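Local coordinates for uncharacterized protein (Arthrobacter sp., PDB 3KOP) that is of unknown function but adopts a cyclophilin-like fold built largely of antiparallel beta strands, at residues Ala21-Ile26 against Thr34-Leu39. Sequence-based numbering, arbitrary orientation.
Sequences ARYINI and TCKALL
With chi1 of Tyr23 at -62°, its CG is anti to the carbonyl carbon and beside the backbone N, and the ring lies alongside Leu38, whose CG is anti to its own N (chi1 169°). The two meet across a beta hairpin of the cyclophilin-like fold, in which 23-26 and 34-39 run antiparallel. Leu38 CD1 makes an off-centre CH-pi contact, 4.1 Å from the centroid of the Tyr23 ring, and the same methyl also touches Ala21 CB. Lys36 lays its aliphatic chain beside the tyrosine, CD 3.8 Å from Tyr23 CB; its NZ stays far enough from the ring that any cation-pi attraction is weak. Lysine and tyrosine, each with an apolar stem and a polar end, suit this partly exposed face, which they share with Leu38 and Asn25.

The other face is buried and apolar. Ala37 is small enough for Ile24 CG1 and Ile26 CD1 both to pack on its methyl, while Ile26 CB rests 3.9 Å from Cys35 SG. Farther along, Ile24 CG2 meets Leu39 CD1 at 3.7 Å, the two side chains crossing at about a right angle; both also touch Trp52 of helix 45-54. The hairpin is itself built into the sheet, strand 178-183 pairing with 23-28 and strand 145-157 with 33-39.

Ile24 and Ala37 exchange two backbone hydrogen bonds, as do Ile26 and Cys35, where the donors tilt nearly 20° from the carbonyl planes. At the open end Leu39 CD2 lies over one face of the Arg22 guanidinium, 3.8 Å from NE, while Arg22 NH2 forms a salt bridge with Asp41. There Leu39 N donates to Arg22 O, and a water bridges the same two residues, accepting from Arg22 N at 3.0 Å and donating to Leu39 O at 2.7 Å.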
ATOM      1  N   ALA F  21      23.606 -19.092 -21.467  1.00 24.19           N
ATOM      2  CA  ALA F  21      22.188 -19.071 -21.181  1.00 22.88           C
ATOM      3  C   ALA F  21      21.690 -20.508 -21.014  1.00 21.51           C
ATOM      4  O   ALA F  21      21.961 -21.377 -21.853  1.00 20.73           O
ATOM      5  CB  ALA F  21      21.419 -18.358 -22.320  1.00 22.85           C
ATOM      6  N   ARG F  22      21.009 -20.776 -19.918  1.00 19.77           N
ATOM      7  CA  ARG F  22      20.227 -22.026 -19.824  1.00 19.16           C
ATOM      8  C   ARG F  22      18.753 -21.754 -19.679  1.00 18.27           C
ATOM      9  O   ARG F  22      18.360 -20.689 -19.190  1.00 17.53           O
ATOM     10  CB  ARG F  22      20.637 -22.882 -18.656  1.00 19.54           C
ATOM     11  CG  ARG F  22      21.473 -22.276 -17.657  1.00 20.67           C
ATOM     12  CD  ARG F  22      21.710 -23.271 -16.501  1.00 20.58           C
ATOM     13  NE  ARG F  22      21.746 -22.570 -15.235  1.00 19.20           N
ATOM     14  CZ  ARG F  22      22.052 -23.126 -14.062  1.00 18.74           C
ATOM     15  NH1 ARG F  22      22.334 -24.418 -13.950  1.00 19.43           N
ATOM     16  NH2 ARG F  22      22.066 -22.373 -12.984  1.00 17.93           N
ATOM     17  N   TYR F  23      17.948 -22.745 -20.063  1.00 17.12           N
ATOM     18  CA  TYR F  23      16.521 -22.587 -20.187  1.00 16.65           C
ATOM     19  C   TYR F  23      15.782 -23.704 -19.486  1.00 16.43           C
ATOM     20  O   TYR F  23      16.304 -24.843 -19.331  1.00 15.58           O
ATOM     21  CB  TYR F  23      16.123 -22.570 -21.668  1.00 16.95           C
ATOM     22  CG  TYR F  23      16.724 -21.418 -22.422  1.00 17.71           C
ATOM     23  CD1 TYR F  23      16.046 -20.209 -22.553  1.00 18.88           C
ATOM     24  CD2 TYR F  23      18.009 -21.517 -22.978  1.00 18.84           C
ATOM     25  CE1 TYR F  23      16.630 -19.122 -23.228  1.00 20.13           C
ATOM     26  CE2 TYR F  23      18.583 -20.428 -23.644  1.00 19.99           C
ATOM     27  CZ  TYR F  23      17.887 -19.264 -23.780  1.00 20.74           C
ATOM     28  OH  TYR F  23      18.490 -18.245 -24.450  1.00 22.15           O
ATOM     29  N   ILE F  24      14.577 -23.375 -19.045  1.00 15.55           N
ATOM     30  CA  ILE F  24      13.666 -24.361 -18.470  1.00 16.13           C
ATOM     31  C   ILE F  24      12.371 -24.367 -19.281  1.00 16.01           C
ATOM     32  O   ILE F  24      11.970 -23.353 -19.861  1.00 16.54           O
ATOM     33  CB  ILE F  24      13.405 -24.072 -16.958  1.00 16.00           C
ATOM     34  CG1 ILE F  24      12.754 -22.681 -16.760  1.00 15.35           C
ATOM     35  CG2 ILE F  24      14.731 -24.196 -16.174  1.00 15.34           C
ATOM     36  CD1 ILE F  24      12.237 -22.403 -15.368  1.00 15.50           C
ATOM     37  N   ASN F  25      11.766 -25.532 -19.364  1.00 16.52           N
ATOM     38  CA  ASN F  25      10.437 -25.697 -19.885  1.00 16.08           C
ATOM     39  C   ASN F  25       9.433 -25.682 -18.746  1.00 15.88           C
ATOM     40  O   ASN F  25       9.655 -26.270 -17.675  1.00 15.68           O
ATOM     41  CB  ASN F  25      10.336 -27.007 -20.667  1.00 16.30           C
ATOM     42  CG  ASN F  25      11.066 -26.946 -21.972  1.00 17.81           C
ATOM     43  OD1 ASN F  25      11.078 -25.897 -22.632  1.00 19.97           O
ATOM     44  ND2 ASN F  25      11.726 -28.046 -22.349  1.00 18.01           N
ATOM     45  N   ILE F  26       8.309 -25.032 -18.997  1.00 15.34           N
ATOM     46  CA  ILE F  26       7.240 -24.914 -18.038  1.00 15.01           C
ATOM     47  C   ILE F  26       5.981 -25.397 -18.748  1.00 15.07           C
ATOM     48  O   ILE F  26       5.572 -24.818 -19.747  1.00 15.02           O
ATOM     49  CB  ILE F  26       7.047 -23.484 -17.555  1.00 14.72           C
ATOM     50  CG1 ILE F  26       8.354 -22.903 -17.012  1.00 13.96           C
ATOM     51  CG2 ILE F  26       5.954 -23.436 -16.490  1.00 14.60           C
ATOM     52  CD1 ILE F  26       8.315 -21.356 -16.715  1.00 14.31           C
ATOM     53  N   THR F  34       3.266 -25.881 -23.278  1.00 18.61           N
ATOM     54  CA  THR F  34       4.603 -25.643 -22.738  1.00 18.92           C
ATOM     55  C   THR F  34       5.122 -24.286 -23.188  1.00 18.39           C
ATOM     56  O   THR F  34       4.907 -23.862 -24.326  1.00 18.23           O
ATOM     57  CB  THR F  34       5.619 -26.717 -23.215  1.00 19.13           C
ATOM     58  OG1 THR F  34       5.184 -28.008 -22.764  1.00 22.58           O
ATOM     59  CG2 THR F  34       6.989 -26.469 -22.651  1.00 18.68           C
ATOM     60  N   CYS F  35       5.815 -23.604 -22.297  1.00 17.80           N
ATOM     61  CA  CYS F  35       6.542 -22.423 -22.694  1.00 17.49           C
ATOM     62  C   CYS F  35       7.994 -22.598 -22.220  1.00 17.36           C
ATOM     63  O   CYS F  35       8.290 -23.503 -21.430  1.00 17.26           O
ATOM     64  CB  CYS F  35       5.860 -21.159 -22.130  1.00 17.38           C
ATOM     65  SG  CYS F  35       5.898 -21.058 -20.361  1.00 18.61           S
ATOM     66  N   LYS F  36       8.886 -21.755 -22.712  1.00 16.44           N
ATOM     67  CA  LYS F  36      10.288 -21.830 -22.364  1.00 17.12           C
ATOM     68  C   LYS F  36      10.728 -20.524 -21.731  1.00 16.06           C
ATOM     69  O   LYS F  36      10.356 -19.455 -22.197  1.00 15.86           O
ATOM     70  CB  LYS F  36      11.165 -22.112 -23.590  1.00 17.12           C
ATOM     71  CG  LYS F  36      12.611 -22.331 -23.236  1.00 21.35           C
ATOM     72  CD  LYS F  36      13.542 -22.437 -24.445  1.00 25.15           C
ATOM     73  CE  LYS F  36      13.385 -23.708 -25.152  1.00 27.53           C
ATOM     74  NZ  LYS F  36      14.613 -23.956 -26.047  1.00 32.34           N
ATOM     75  N   ALA F  37      11.540 -20.648 -20.683  1.00 15.42           N
ATOM     76  CA  ALA F  37      11.993 -19.527 -19.895  1.00 15.69           C
ATOM     77  C   ALA F  37      13.499 -19.550 -19.771  1.00 15.57           C
ATOM     78  O   ALA F  37      14.098 -20.610 -19.604  1.00 15.15           O
ATOM     79  CB  ALA F  37      11.337 -19.556 -18.502  1.00 14.35           C
ATOM     80  N   LEU F  38      14.085 -18.362 -19.872  1.00 15.54           N
ATOM     81  CA  LEU F  38      15.476 -18.139 -19.629  1.00 15.25           C
ATOM     82  C   LEU F  38      15.693 -18.027 -18.145  1.00 15.47           C
ATOM     83  O   LEU F  38      15.044 -17.249 -17.460  1.00 14.76           O
ATOM     84  CB  LEU F  38      15.918 -16.852 -20.288  1.00 15.46           C
ATOM     85  CG  LEU F  38      17.290 -16.331 -19.928  1.00 16.70           C
ATOM     86  CD1 LEU F  38      18.375 -17.263 -20.601  1.00 15.76           C
ATOM     87  CD2 LEU F  38      17.426 -14.877 -20.364  1.00 17.34           C
ATOM     88  N   LEU F  39      16.674 -18.773 -17.660  1.00 14.67           N
ATOM     89  CA  LEU F  39      17.017 -18.742 -16.269  1.00 15.53           C
ATOM     90  C   LEU F  39      17.925 -17.545 -15.999  1.00 15.08           C
ATOM     91  O   LEU F  39      18.871 -17.335 -16.726  1.00 15.11           O
ATOM     92  CB  LEU F  39      17.720 -20.044 -15.950  1.00 15.72           C
ATOM     93  CG  LEU F  39      17.290 -20.824 -14.771  1.00 18.31           C
ATOM     94  CD1 LEU F  39      15.772 -21.007 -14.713  1.00 16.61           C
ATOM     95  CD2 LEU F  39      18.019 -22.198 -14.798  1.00 17.54           C
TER
HETATM   96  O   HOH W   1      20.930 -18.597 -17.859  1.00 13.65           O